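Local coordinates for Epf (Streptococcus pyogenes, PDB 4ES8), which acts as a cell-surface adhesin that attaches the bacterium to cells through an N-terminal domain containing a carbohydrate-binding module, at residues A[122-131]-A[200-208]; A[76-87]-A[97-105]. All coordinates share one frame; numbering follows the deposited sequence. Where two conformers were deposited one is given.

Contact 1: A[122-131]-A[200-208]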
ATOM      1  N   GLN A 122      14.065  19.807  -0.122  1.00  7.55           N
ATOM      2  CA  GLN A 122      14.860  20.550  -1.097  1.00  6.06           C
ATOM      3  C   GLN A 122      15.154  19.745  -2.350  1.00  8.45           C
ATOM      4  O   GLN A 122      15.431  18.551  -2.271  1.00  7.69           O
ATOM      5  CB  GLN A 122      16.201  21.013  -0.476  1.00  6.28           C
ATOM      6  CG  GLN A 122      17.148  19.862  -0.118  1.00  7.69           C
ATOM      7  CD  GLN A 122      18.247  20.385   0.744  1.00 13.90           C
ATOM      8  OE1 GLN A 122      19.203  21.009   0.264  1.00 11.31           O
ATOM      9  NE2 GLN A 122      18.087  20.200   2.051  1.00 15.48           N
ATOM     10  N   ILE A 123      15.062  20.409  -3.496  1.00  6.46           N
ATOM     11  CA  ILE A 123      15.457  19.865  -4.783  1.00  5.62           C
ATOM     12  C   ILE A 123      16.448  20.846  -5.364  1.00  8.00           C
ATOM     13  O   ILE A 123      16.054  21.949  -5.793  1.00  7.73           O
ATOM     14  CB  ILE A 123      14.304  19.595  -5.784  1.00  6.24           C
ATOM     15  CG1 ILE A 123      13.241  18.642  -5.185  1.00  6.54           C
ATOM     16  CG2 ILE A 123      14.901  19.007  -7.104  1.00  7.56           C
ATOM     17  CD1 ILE A 123      11.916  18.642  -6.018  1.00  7.94           C
ATOM     18  N   ALA A 124      17.718  20.453  -5.444  1.00  6.08           N
ATOM     19  CA  ALA A 124      18.716  21.359  -6.031  1.00  6.19           C
ATOM     20  C   ALA A 124      18.405  21.689  -7.496  1.00  8.49           C
ATOM     21  O   ALA A 124      17.814  20.875  -8.220  1.00  8.70           O
ATOM     22  CB  ALA A 124      20.096  20.712  -5.971  1.00  7.26           C
ATOM     23  N   SER A 125      18.837  22.878  -7.952  1.00  6.78           N
ATOM     24  CA  SER A 125      18.727  23.212  -9.355  0.50  6.43           C
ATOM     25  C   SER A 125      19.514  22.152 -10.159  1.00  9.74           C
ATOM     26  O   SER A 125      20.656  21.816  -9.793  1.00  9.66           O
ATOM     27  CB  SER A 125      19.285  24.609  -9.585  0.50  8.01           C
ATOM     28  OG  SER A 125      19.187  24.944 -10.954  0.50  6.65           O
ATOM     29  N   GLY A 126      18.883  21.600 -11.187  1.00  8.51           N
ATOM     30  CA  GLY A 126      19.521  20.568 -12.013  1.00  7.40           C
ATOM     31  C   GLY A 126      19.042  19.170 -11.682  1.00 10.70           C
ATOM     32  O   GLY A 126      19.318  18.236 -12.431  1.00  9.88           O
ATOM     33  N   ILE A 127      18.350  19.003 -10.545  1.00  7.05           N
ATOM     34  CA  ILE A 127      17.836  17.671 -10.192  1.00  5.83           C
ATOM     35  C   ILE A 127      16.374  17.551 -10.615  1.00  8.40           C
ATOM     36  O   ILE A 127      15.561  18.472 -10.384  1.00  8.84           O
ATOM     37  CB  ILE A 127      17.991  17.375  -8.673  1.00  7.58           C
ATOM     38  CG1 ILE A 127      19.496  17.338  -8.251  1.00  8.03           C
ATOM     39  CG2 ILE A 127      17.254  16.075  -8.285  1.00  7.72           C
ATOM     40  CD1 ILE A 127      19.722  17.058  -6.781  1.00  9.06           C
ATOM     41  N   THR A 128      16.030  16.403 -11.244  1.00  7.12           N
ATOM     42  CA  THR A 128      14.639  16.099 -11.570  1.00  6.18           C
ATOM     43  C   THR A 128      14.289  14.842 -10.778  1.00  8.06           C
ATOM     44  O   THR A 128      15.183  14.096 -10.350  1.00  8.01           O
ATOM     45  CB  THR A 128      14.385  16.013 -13.070  1.00 11.66           C
ATOM     46  OG1 THR A 128      15.331  15.104 -13.647  1.00  9.31           O
ATOM     47  CG2 THR A 128      14.509  17.396 -13.762  1.00  9.26           C
ATOM     48  N   VAL A 129      13.008  14.685 -10.466  1.00  6.27           N
ATOM     49  CA  VAL A 129      12.544  13.672  -9.532  1.00  5.45           C
ATOM     50  C   VAL A 129      11.388  12.873 -10.104  1.00  7.52           C
ATOM     51  O   VAL A 129      10.525  13.413 -10.814  1.00  7.38           O
ATOM     52  CB  VAL A 129      12.100  14.457  -8.235  1.00  8.39           C
ATOM     53  CG1 VAL A 129      11.395  13.565  -7.208  1.00  9.02           C
ATOM     54  CG2 VAL A 129      13.287  15.178  -7.586  1.00  8.53           C
ATOM     55  N   ASP A 130      11.336  11.595  -9.714  1.00  5.21           N
ATOM     56  CA  ASP A 130      10.223  10.704 -10.061  1.00  5.38           C
ATOM     57  C   ASP A 130       9.826   9.932  -8.806  1.00  8.79           C
ATOM     58  O   ASP A 130      10.664   9.732  -7.913  1.00  7.42           O
ATOM     59  CB  ASP A 130      10.595   9.736 -11.208  1.00  6.79           C
ATOM     60  CG  ASP A 130       9.411   8.987 -11.837  1.00  9.38           C
ATOM     61  OD1 ASP A 130       8.237   9.358 -11.557  1.00  8.75           O
ATOM     62  OD2 ASP A 130       9.655   8.013 -12.581  1.00 11.69           O
ATOM     63  N   TYR A 131       8.564   9.523  -8.739  1.00  6.20           N
ATOM     64  CA  TYR A 131       8.016   8.715  -7.632  1.00  6.78           C
ATOM     65  C   TYR A 131       7.362   7.489  -8.236  1.00  9.83           C
ATOM     66  O   TYR A 131       6.508   7.625  -9.115  1.00  9.50           O
ATOM     67  CB  TYR A 131       6.968   9.470  -6.802  1.00  7.18           C
ATOM     68  CG  TYR A 131       7.318  10.881  -6.372  1.00  6.12           C
ATOM     69  CD1 TYR A 131       8.525  11.163  -5.725  1.00  6.94           C
ATOM     70  CD2 TYR A 131       6.396  11.916  -6.503  1.00  6.38           C
ATOM     71  CE1 TYR A 131       8.811  12.448  -5.258  1.00  7.21           C
ATOM     72  CE2 TYR A 131       6.670  13.196  -6.041  1.00  7.51           C
ATOM     73  CZ  TYR A 131       7.884  13.461  -5.424  1.00  9.59           C
ATOM     74  OH  TYR A 131       8.161  14.734  -4.989  1.00  7.90           O
ATOM     75  N   GLY A 200      28.542  22.039  -8.594  1.00  9.76           N
ATOM     76  CA  GLY A 200      28.670  22.051  -7.137  1.00  9.19           C
ATOM     77  C   GLY A 200      27.837  20.925  -6.557  1.00 10.52           C
ATOM     78  O   GLY A 200      27.151  20.231  -7.309  1.00 10.98           O
ATOM     79  N   ASP A 201      27.883  20.734  -5.233  1.00  7.59           N
ATOM     80  CA  ASP A 201      27.065  19.693  -4.592  1.00  7.13           C
ATOM     81  C   ASP A 201      25.592  19.951  -4.850  1.00  9.90           C
ATOM     82  O   ASP A 201      25.111  21.059  -4.581  1.00 10.30           O
ATOM     83  CB  ASP A 201      27.296  19.660  -3.078  1.00  8.37           C
ATOM     84  CG  ASP A 201      28.657  19.192  -2.636  1.00 13.55           C
ATOM     85  OD1 ASP A 201      29.376  18.582  -3.463  1.00 11.67           O
ATOM     86  OD2 ASP A 201      28.996  19.420  -1.458  1.00 17.88           O
ATOM     87  N   LEU A 202      24.880  18.942  -5.371  1.00  7.37           N
ATOM     88  CA  LEU A 202      23.444  19.096  -5.617  1.00  6.21           C
ATOM     89  C   LEU A 202      22.696  18.128  -4.715  1.00  8.36           C
ATOM     90  O   LEU A 202      22.826  16.910  -4.895  1.00  7.69           O
ATOM     91  CB  LEU A 202      23.095  18.833  -7.095  1.00  6.18           C
ATOM     92  CG  LEU A 202      23.839  19.665  -8.148  1.00  8.95           C
ATOM     93  CD1 LEU A 202      23.283  19.366  -9.535  1.00  7.32           C
ATOM     94  CD2 LEU A 202      23.752  21.205  -7.858  1.00  9.90           C
ATOM     95  N   ASP A 203      21.892  18.656  -3.766  1.00  6.83           N
ATOM     96  CA  ASP A 203      21.174  17.812  -2.823  1.00  5.42           C
ATOM     97  C   ASP A 203      19.678  17.723  -3.059  1.00  8.02           C
ATOM     98  O   ASP A 203      19.053  18.690  -3.455  1.00  7.82           O
ATOM     99  CB  ASP A 203      21.375  18.316  -1.385  1.00  5.35           C
ATOM    100  CG  ASP A 203      22.807  18.319  -0.903  1.00  8.82           C
ATOM    101  OD1 ASP A 203      23.666  17.722  -1.590  1.00 10.04           O
ATOM    102  OD2 ASP A 203      23.066  18.917   0.163  1.00 14.36           O
ATOM    103  N   VAL A 204      19.102  16.552  -2.764  1.00  7.03           N
ATOM    104  CA  VAL A 204      17.650  16.326  -2.855  1.00  6.03           C
ATOM    105  C   VAL A 204      17.258  15.537  -1.617  1.00  8.07           C
ATOM    106  O   VAL A 204      17.955  14.576  -1.275  1.00  6.63           O
ATOM    107  CB  VAL A 204      17.192  15.668  -4.190  1.00  8.22           C
ATOM    108  CG1 VAL A 204      17.901  14.323  -4.462  1.00  8.38           C
ATOM    109  CG2 VAL A 204      15.663  15.515  -4.228  1.00  8.24           C
ATOM    110  N   GLU A 205      16.175  15.940  -0.942  1.00  6.26           N
ATOM    111  CA  GLU A 205      15.749  15.304   0.302  0.50  5.71           C
ATOM    112  C   GLU A 205      14.267  14.960   0.282  1.00  8.53           C
ATOM    113  O   GLU A 205      13.463  15.741  -0.235  1.00  8.74           O
ATOM    114  CB  GLU A 205      16.043  16.258   1.480  0.50  6.49           C
ATOM    115  CG  GLU A 205      15.673  15.727   2.854  0.50  9.12           C
ATOM    116  CD  GLU A 205      15.797  16.789   3.924  0.50 19.53           C
ATOM    117  OE1 GLU A 205      14.899  17.658   3.997  0.50 12.30           O
ATOM    118  OE2 GLU A 205      16.793  16.757   4.683  0.50 16.92           O
ATOM    119  N   PHE A 206      13.920  13.815   0.891  1.00  5.62           N
ATOM    120  CA  PHE A 206      12.552  13.344   1.049  1.00  5.49           C
ATOM    121  C   PHE A 206      12.339  13.021   2.506  1.00  8.31           C
ATOM    122  O   PHE A 206      13.267  12.497   3.137  1.00  7.90           O
ATOM    123  CB  PHE A 206      12.300  12.078   0.206  1.00  7.10           C
ATOM    124  CG  PHE A 206      12.889  12.144  -1.180  1.00  7.88           C
ATOM    125  CD1 PHE A 206      12.154  12.672  -2.241  1.00  9.04           C
ATOM    126  CD2 PHE A 206      14.179  11.662  -1.430  1.00  7.02           C
ATOM    127  CE1 PHE A 206      12.690  12.699  -3.535  1.00  8.07           C
ATOM    128  CE2 PHE A 206      14.712  11.674  -2.731  1.00  7.66           C
ATOM    129  CZ  PHE A 206      13.958  12.187  -3.778  1.00  6.87           C
ATOM    130  N   LYS A 207      11.173  13.322   3.069  1.00  6.97           N
ATOM    131  CA  LYS A 207      11.042  13.027   4.498  1.00  6.54           C
ATOM    132  C   LYS A 207       9.622  12.775   4.946  1.00  9.04           C
ATOM    133  O   LYS A 207       8.674  13.035   4.203  1.00  8.35           O
ATOM    134  CB  LYS A 207      11.619  14.193   5.340  1.00 10.46           C
ATOM    135  CG  LYS A 207      10.964  15.537   5.074  1.00 13.75           C
ATOM    136  CD  LYS A 207      11.717  16.663   5.814  1.00 16.62           C
ATOM    137  CE  LYS A 207      11.207  18.008   5.370  1.00 30.88           C
ATOM    138  NZ  LYS A 207      11.700  19.108   6.247  1.00 34.45           N
ATOM    139  N   ASN A 208       9.491  12.242   6.171  1.00  8.11           N
ATOM    140  CA  ASN A 208       8.208  12.033   6.881  1.00  7.85           C
ATOM    141  C   ASN A 208       7.233  11.201   6.034  1.00 11.12           C
ATOM    142  O   ASN A 208       6.124  11.632   5.686  1.00 10.66           O
ATOM    143  CB  ASN A 208       7.624  13.382   7.294  1.00  9.01           C
ATOM    144  CG  ASN A 208       8.519  14.052   8.321  1.00 21.43           C
ATOM    145  OD1 ASN A 208       9.162  13.391   9.165  1.00 18.25           O
ATOM    146  ND2 ASN A 208       8.565  15.366   8.294  1.00 19.70           N
TER
HETATM  147  O   HOH W   1      19.220  21.274  -2.544  1.00  7.86           O
HETATM  148  O   HOH W   2      14.943  19.912   2.604  1.00 13.79           O
HETATM  149  O   HOH W   3      21.908  21.251   0.924  1.00 30.60           O
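The Phe-206 ring meets Val-129 at its edge, where CG1 of Val-129 lies in the ring plane 4.0 Å from CE1 of Phe-206. That same CE1 sits at the edge of the Tyr-131 ring, whose hydroxyl is hydrogen-bonded to Gln-120 and which also takes a cation-pi contact from Arg-169. CG2 of Val-129 and CD1 of Ile-127 pack on Val-204. Ile-127 and Leu-202 point against each other and overlap along their flanks, CD1 of Ile-127 3.8 Å from CB of Leu-202. A type II turn from Ala-124 to Ile-127 carries the chain from one sheet of the beta sandwich to the other. Strands 113-123 and 202-213 are antiparallel neighbours: Glu-205 N donates to Gln-122 O and Ala-124 N to Asp-203 O, both at 3.0 Å. On the outer side Gln-122 CG sits between the backbone N and the carbonyl carbon (chi1 66°), and the extended chain beyond it runs alongside Asp-203, which is salt-bridged to Arg-88. Two waters donate to Gln-122 OE1, one also to Asp-203 O, the other to Asp-203 OD2; a third accepts from Gln-122 N and NE2 and donates to Glu-205 OE1. The chemistry is thus two-sided, apolar between the sheets and hydrated outside.

Contact 2: A[76-87]-A[97-105]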
ATOM      1  N   SER A  76      28.135  10.033  -6.090  1.00  8.91           N
ATOM      2  CA  SER A  76      26.984  10.388  -5.284  1.00  7.84           C
ATOM      3  C   SER A  76      27.269  10.032  -3.840  1.00 11.40           C
ATOM      4  O   SER A  76      28.081   9.132  -3.560  1.00 11.10           O
ATOM      5  CB  SER A  76      25.719   9.681  -5.786  1.00  9.25           C
ATOM      6  OG  SER A  76      25.956   8.289  -5.987  1.00  9.89           O
ATOM      7  N   TYR A  77      26.664  10.788  -2.920  1.00  6.83           N
ATOM      8  CA  TYR A  77      26.649  10.491  -1.500  1.00  6.43           C
ATOM      9  C   TYR A  77      25.206  10.356  -1.111  1.00  9.98           C
ATOM     10  O   TYR A  77      24.343  10.977  -1.742  1.00  9.24           O
ATOM     11  CB  TYR A  77      27.320  11.620  -0.666  1.00  7.17           C
ATOM     12  CG  TYR A  77      28.832  11.653  -0.757  1.00  8.38           C
ATOM     13  CD1 TYR A  77      29.477  11.933  -1.963  1.00 10.61           C
ATOM     14  CD2 TYR A  77      29.618  11.472   0.377  1.00  9.76           C
ATOM     15  CE1 TYR A  77      30.876  11.967  -2.046  1.00 10.07           C
ATOM     16  CE2 TYR A  77      31.012  11.526   0.311  1.00  9.95           C
ATOM     17  CZ  TYR A  77      31.633  11.772  -0.900  1.00 12.68           C
ATOM     18  OH  TYR A  77      33.016  11.791  -0.958  1.00 15.00           O
ATOM     19  N   ILE A  78      24.931   9.585  -0.063  1.00  7.60           N
ATOM     20  CA  ILE A  78      23.559   9.365   0.409  1.00  6.57           C
ATOM     21  C   ILE A  78      23.509   9.557   1.919  1.00 10.03           C
ATOM     22  O   ILE A  78      24.520   9.348   2.605  1.00  9.98           O
ATOM     23  CB  ILE A  78      23.064   7.970  -0.019  1.00  8.33           C
ATOM     24  CG1 ILE A  78      23.963   6.838   0.550  1.00  9.04           C
ATOM     25  CG2 ILE A  78      22.935   7.919  -1.578  1.00  8.25           C
ATOM     26  CD1 ILE A  78      23.445   5.412   0.180  1.00  7.84           C
ATOM     27  N   LYS A  79      22.334   9.932   2.446  1.00  6.97           N
ATOM     28  CA  LYS A  79      22.219  10.200   3.888  1.00  6.53           C
ATOM     29  C   LYS A  79      20.847   9.826   4.370  1.00  9.31           C
ATOM     30  O   LYS A  79      19.842  10.153   3.717  1.00  8.62           O
ATOM     31  CB  LYS A  79      22.502  11.687   4.194  1.00  9.00           C
ATOM     32  CG  LYS A  79      22.432  12.076   5.672  1.00  9.83           C
ATOM     33  CD  LYS A  79      22.879  13.554   5.914  1.00 11.50           C
ATOM     34  CE  LYS A  79      22.011  14.605   5.236  1.00 13.91           C
ATOM     35  NZ  LYS A  79      20.625  14.660   5.790  1.00 13.59           N
ATOM     36  N   ILE A  80      20.803   9.120   5.504  1.00  6.94           N
ATOM     37  CA  ILE A  80      19.529   8.709   6.069  1.00  6.36           C
ATOM     38  C   ILE A  80      19.517   8.982   7.559  1.00 10.89           C
ATOM     39  O   ILE A  80      20.576   8.964   8.236  1.00  9.87           O
ATOM     40  CB  ILE A  80      19.280   7.197   5.770  1.00  9.09           C
ATOM     41  CG1 ILE A  80      17.804   6.803   5.903  1.00  8.28           C
ATOM     42  CG2 ILE A  80      20.202   6.276   6.617  1.00  9.83           C
ATOM     43  CD1 ILE A  80      17.520   5.365   5.312  1.00  8.80           C
ATOM     44  N   ASP A  81      18.333   9.288   8.055  1.00  7.80           N
ATOM     45  CA  ASP A  81      18.146   9.417   9.492  1.00  8.01           C
ATOM     46  C   ASP A  81      16.713   8.996   9.813  1.00 11.46           C
ATOM     47  O   ASP A  81      15.991   8.485   8.936  1.00 11.85           O
ATOM     48  CB  ASP A  81      18.531  10.807  10.013  1.00  9.37           C
ATOM     49  CG  ASP A  81      17.711  11.945   9.483  1.00 11.81           C
ATOM     50  OD1 ASP A  81      16.531  11.709   9.108  1.00 11.29           O
ATOM     51  OD2 ASP A  81      18.224  13.080   9.465  1.00 17.57           O
ATOM     52  N   LYS A  82      16.285   9.188  11.069  1.00 10.21           N
ATOM     53  CA  LYS A  82      14.998   8.706  11.535  1.00 11.20           C
ATOM     54  C   LYS A  82      13.809   9.208  10.711  1.00 11.81           C
ATOM     55  O   LYS A  82      12.790   8.533  10.674  1.00 12.12           O
ATOM     56  CB  LYS A  82      14.811   9.111  13.021  1.00 16.69           C
ATOM     57  CG  LYS A  82      13.687   8.388  13.747  1.00 39.80           C
ATOM     58  CD  LYS A  82      13.412   9.006  15.123  1.00 50.33           C
ATOM     59  CE  LYS A  82      12.142   8.478  15.752  1.00 64.34           C
ATOM     60  NZ  LYS A  82      12.232   7.031  16.081  1.00 72.10           N
ATOM     61  N   GLN A  83      13.932  10.389  10.075  1.00  9.89           N
ATOM     62  CA  GLN A  83      12.804  10.957   9.353  1.00 10.28           C
ATOM     63  C   GLN A  83      13.061  11.209   7.893  1.00 11.60           C
ATOM     64  O   GLN A  83      12.086  11.476   7.191  1.00 11.95           O
ATOM     65  CB  GLN A  83      12.402  12.317   9.979  1.00 13.53           C
ATOM     66  CG  GLN A  83      11.911  12.201  11.421  1.00 33.66           C
ATOM     67  CD  GLN A  83      11.269  13.476  11.903  1.00 62.81           C
ATOM     68  OE1 GLN A  83      11.948  14.418  12.326  1.00 60.28           O
ATOM     69  NE2 GLN A  83       9.943  13.527  11.863  1.00 56.96           N
ATOM     70  N   SER A  84      14.316  11.171   7.422  1.00  6.88           N
ATOM     71  CA  SER A  84      14.588  11.616   6.053  1.00  7.29           C
ATOM     72  C   SER A  84      15.574  10.760   5.306  1.00  8.99           C
ATOM     73  O   SER A  84      16.325   9.970   5.905  1.00  9.32           O
ATOM     74  CB  SER A  84      15.148  13.041   6.086  1.00  9.40           C
ATOM     75  OG  SER A  84      16.436  13.091   6.684  1.00 10.64           O
ATOM     76  N   ILE A  85      15.598  10.934   3.982  1.00  5.90           N
ATOM     77  CA  ILE A  85      16.512  10.198   3.120  1.00  5.96           C
ATOM     78  C   ILE A  85      16.903  11.151   1.996  1.00  8.32           C
ATOM     79  O   ILE A  85      16.051  11.901   1.500  1.00  6.47           O
ATOM     80  CB  ILE A  85      15.862   8.873   2.656  1.00  8.26           C
ATOM     81  CG1 ILE A  85      16.886   7.942   2.030  1.00  8.14           C
ATOM     82  CG2 ILE A  85      14.613   9.080   1.744  1.00  8.35           C
ATOM     83  CD1 ILE A  85      16.354   6.518   1.931  1.00  8.13           C
ATOM     84  N   ALA A  86      18.203  11.223   1.689  1.00  6.69           N
ATOM     85  CA  ALA A  86      18.683  12.232   0.754  1.00  6.45           C
ATOM     86  C   ALA A  86      19.830  11.754  -0.105  1.00  8.57           C
ATOM     87  O   ALA A  86      20.593  10.868   0.308  1.00  7.15           O
ATOM     88  CB  ALA A  86      19.150  13.459   1.549  1.00  7.86           C
ATOM     89  N   ALA A  87      19.954  12.384  -1.295  1.00  6.82           N
ATOM     90  CA  ALA A  87      21.058  12.134  -2.221  1.00  6.44           C
ATOM     91  C   ALA A  87      21.788  13.422  -2.513  1.00 10.09           C
ATOM     92  O   ALA A  87      21.168  14.501  -2.535  1.00  8.35           O
ATOM     93  CB  ALA A  87      20.541  11.537  -3.524  1.00  7.54           C
ATOM     94  N   TYR A  97      22.869  10.650 -14.766  1.00  7.29           N
ATOM     95  CA  TYR A  97      23.087   9.706 -13.674  1.00  6.21           C
ATOM     96  C   TYR A  97      21.931   9.809 -12.704  1.00  9.19           C
ATOM     97  O   TYR A  97      21.457  10.916 -12.439  1.00  8.74           O
ATOM     98  CB  TYR A  97      24.409  10.049 -12.993  1.00  7.53           C
ATOM     99  CG  TYR A  97      24.742   9.220 -11.778  1.00  8.47           C
ATOM    100  CD1 TYR A  97      25.257   7.936 -11.909  1.00  9.34           C
ATOM    101  CD2 TYR A  97      24.640   9.755 -10.495  1.00  9.06           C
ATOM    102  CE1 TYR A  97      25.624   7.188 -10.791  1.00 10.12           C
ATOM    103  CE2 TYR A  97      24.960   9.003  -9.371  1.00  9.29           C
ATOM    104  CZ  TYR A  97      25.462   7.721  -9.525  1.00 12.60           C
ATOM    105  OH  TYR A  97      25.837   6.979  -8.431  1.00  8.94           O
ATOM    106  N   SER A  98      21.491   8.670 -12.162  1.00  6.52           N
ATOM    107  CA  SER A  98      20.367   8.688 -11.249  1.00  5.66           C
ATOM    108  C   SER A  98      20.611   7.868  -9.999  1.00  7.15           C
ATOM    109  O   SER A  98      21.156   6.765 -10.093  1.00  7.89           O
ATOM    110  CB  SER A  98      19.111   8.162 -11.949  1.00  6.51           C
ATOM    111  OG  SER A  98      18.040   7.945 -11.040  1.00  6.46           O
ATOM    112  N   VAL A  99      20.157   8.396  -8.846  1.00  6.09           N
ATOM    113  CA  VAL A  99      20.152   7.667  -7.566  1.00  6.44           C
ATOM    114  C   VAL A  99      18.683   7.419  -7.200  1.00  9.20           C
ATOM    115  O   VAL A  99      17.854   8.325  -7.325  1.00  9.07           O
ATOM    116  CB  VAL A  99      20.889   8.445  -6.443  1.00  9.26           C
ATOM    117  CG1 VAL A  99      20.687   7.785  -5.080  1.00  9.48           C
ATOM    118  CG2 VAL A  99      22.374   8.582  -6.763  1.00  9.43           C
ATOM    119  N   ALA A 100      18.361   6.212  -6.724  1.00  6.59           N
ATOM    120  CA  ALA A 100      17.003   5.909  -6.285  1.00  6.69           C
ATOM    121  C   ALA A 100      17.053   5.263  -4.932  1.00  7.96           C
ATOM    122  O   ALA A 100      17.955   4.455  -4.662  1.00  8.33           O
ATOM    123  CB  ALA A 100      16.308   4.991  -7.269  1.00  7.90           C
ATOM    124  N   PHE A 101      16.056   5.570  -4.107  1.00  4.39           N
ATOM    125  CA  PHE A 101      15.877   4.911  -2.822  1.00  3.47           C
ATOM    126  C   PHE A 101      14.609   4.072  -2.821  1.00  6.97           C
ATOM    127  O   PHE A 101      13.627   4.422  -3.481  1.00  6.80           O
ATOM    128  CB  PHE A 101      15.774   5.949  -1.695  1.00  4.66           C
ATOM    129  CG  PHE A 101      16.985   6.851  -1.637  1.00  6.14           C
ATOM    130  CD1 PHE A 101      18.242   6.337  -1.345  1.00  8.48           C
ATOM    131  CD2 PHE A 101      16.861   8.222  -1.844  1.00  7.26           C
ATOM    132  CE1 PHE A 101      19.363   7.167  -1.307  1.00  8.47           C
ATOM    133  CE2 PHE A 101      17.976   9.048  -1.795  1.00  9.17           C
ATOM    134  CZ  PHE A 101      19.221   8.523  -1.506  1.00  7.75           C
ATOM    135  N   LYS A 102      14.602   2.983  -2.049  1.00  5.36           N
ATOM    136  CA  LYS A 102      13.382   2.232  -1.822  1.00  4.80           C
ATOM    137  C   LYS A 102      13.093   2.282  -0.345  1.00  7.79           C
ATOM    138  O   LYS A 102      13.923   1.841   0.470  1.00  8.01           O
ATOM    139  CB  LYS A 102      13.484   0.770  -2.318  1.00  7.99           C
ATOM    140  CG  LYS A 102      13.245   0.650  -3.814  1.00  7.18           C
ATOM    141  CD  LYS A 102      13.183  -0.829  -4.242  1.00  8.00           C
ATOM    142  CE  LYS A 102      12.504  -0.978  -5.569  1.00  8.74           C
ATOM    143  NZ  LYS A 102      12.256  -2.428  -5.899  1.00  7.84           N
ATOM    144  N   VAL A 103      11.946   2.849   0.015  1.00  6.40           N
ATOM    145  CA  VAL A 103      11.491   2.871   1.412  1.00  5.88           C
ATOM    146  C   VAL A 103      10.383   1.846   1.510  1.00  8.42           C
ATOM    147  O   VAL A 103       9.353   1.929   0.814  1.00  7.29           O
ATOM    148  CB  VAL A 103      11.058   4.263   1.870  1.00  8.96           C
ATOM    149  CG1 VAL A 103      10.582   4.189   3.319  1.00 10.56           C
ATOM    150  CG2 VAL A 103      12.225   5.238   1.766  1.00  8.45           C
ATOM    151  N   ASN A 104      10.650   0.794   2.289  1.00  6.77           N
ATOM    152  CA  ASN A 104       9.756  -0.345   2.357  1.00  5.93           C
ATOM    153  C   ASN A 104       8.494  -0.118   3.177  1.00  8.24           C
ATOM    154  O   ASN A 104       8.475   0.709   4.092  1.00  8.16           O
ATOM    155  CB  ASN A 104      10.480  -1.555   2.944  1.00  5.95           C
ATOM    156  CG  ASN A 104      11.382  -2.253   1.953  1.00 12.77           C
ATOM    157  OD1 ASN A 104      11.480  -1.889   0.771  1.00  9.80           O
ATOM    158  ND2 ASN A 104      12.089  -3.274   2.433  1.00 10.65           N
ATOM    159  N   THR A 105       7.446  -0.835   2.807  1.00  5.53           N
ATOM    160  CA  THR A 105       6.223  -0.920   3.591  1.00  6.13           C
ATOM    161  C   THR A 105       6.219  -2.237   4.358  1.00  9.37           C
ATOM    162  O   THR A 105       6.998  -3.160   4.048  1.00 10.48           O
ATOM    163  CB  THR A 105       4.959  -0.867   2.688  1.00  8.16           C
ATOM    164  OG1 THR A 105       4.819  -2.123   2.002  1.00  8.45           O
ATOM    165  CG2 THR A 105       5.013   0.287   1.653  1.00  8.25           C
TER
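Face-to-face packing of two sheets in a beta sandwich, consistent with the carbohydrate-binding module of the N-terminal domain, brings the hairpin of strands 76-80 and 84-89 onto strand 97-105 of the opposing sheet. The hairpin lies along strand 97-105, strand 76-80 running nearly parallel (17°) and strand 84-87 nearly antiparallel (165°) to it, and the layers meet through side chains. Phe-101 is the central group. CG1 of Ile-85 stands over one face of its ring, 3.8 Å from the centroid and almost on the ring normal, a CH-pi contact. CG1 is put there by lying anti to the backbone N (chi1 -167°), and the extended second torsion takes CD1 of Ile-85 on to 3.6 Å from Phe-101 CG. At the ring's edge lies CG2 of Ile-78, 3.7 Å from Phe-101 CE1, while Ala-87 CB packs on Phe-101 CZ. Val-99 divides its methyls: CG1 faces Ala-87 and Ile-78, whereas CG2 packs on Ser-76 CB at 3.7 Å. Leu-190 and Phe-206 border Ile-85 and continue the interior. Away from the packed layer, Asp-81 shapes the hairpin turn. Ser-84 N meets its OD1 nearly along the C-O bond, Ser-84 OG comes from above the carboxylate plane, and Gln-83 N, completing an Asx turn, comes from the anti side, tilted out of the plane. At the other end a buried polar pair interrupts the hydrocarbon: Ser-76 OG, also bonded to His-55 NE2, lies in the plane of the Tyr-97 ring and is hydrogen-bonded to Tyr-97 OH at 2.8 Å.

In the fold
From the N terminus, after several earlier strands, the chain makes the hairpin of 76-87 and, after nine residues, returns as strand 97-105 in the facing sheet, closing contact 2. Strand 113-123 then re-enters the hairpin's sheet. Contact 1 closes only at 200-208, after a much longer excursion: the 68 residues between its segments include strands 172-180 and 186-194, one in each sheet. The two loops are in series, neither nested nor crossed. They meet in space, their centres about 10 Å apart: strand 202-213 inserts between 84-89 and 113-123, and Val-204 N probably hydrogen-bonds to Ala-87 O. Together they join both sheets of the sandwich along a shared interior.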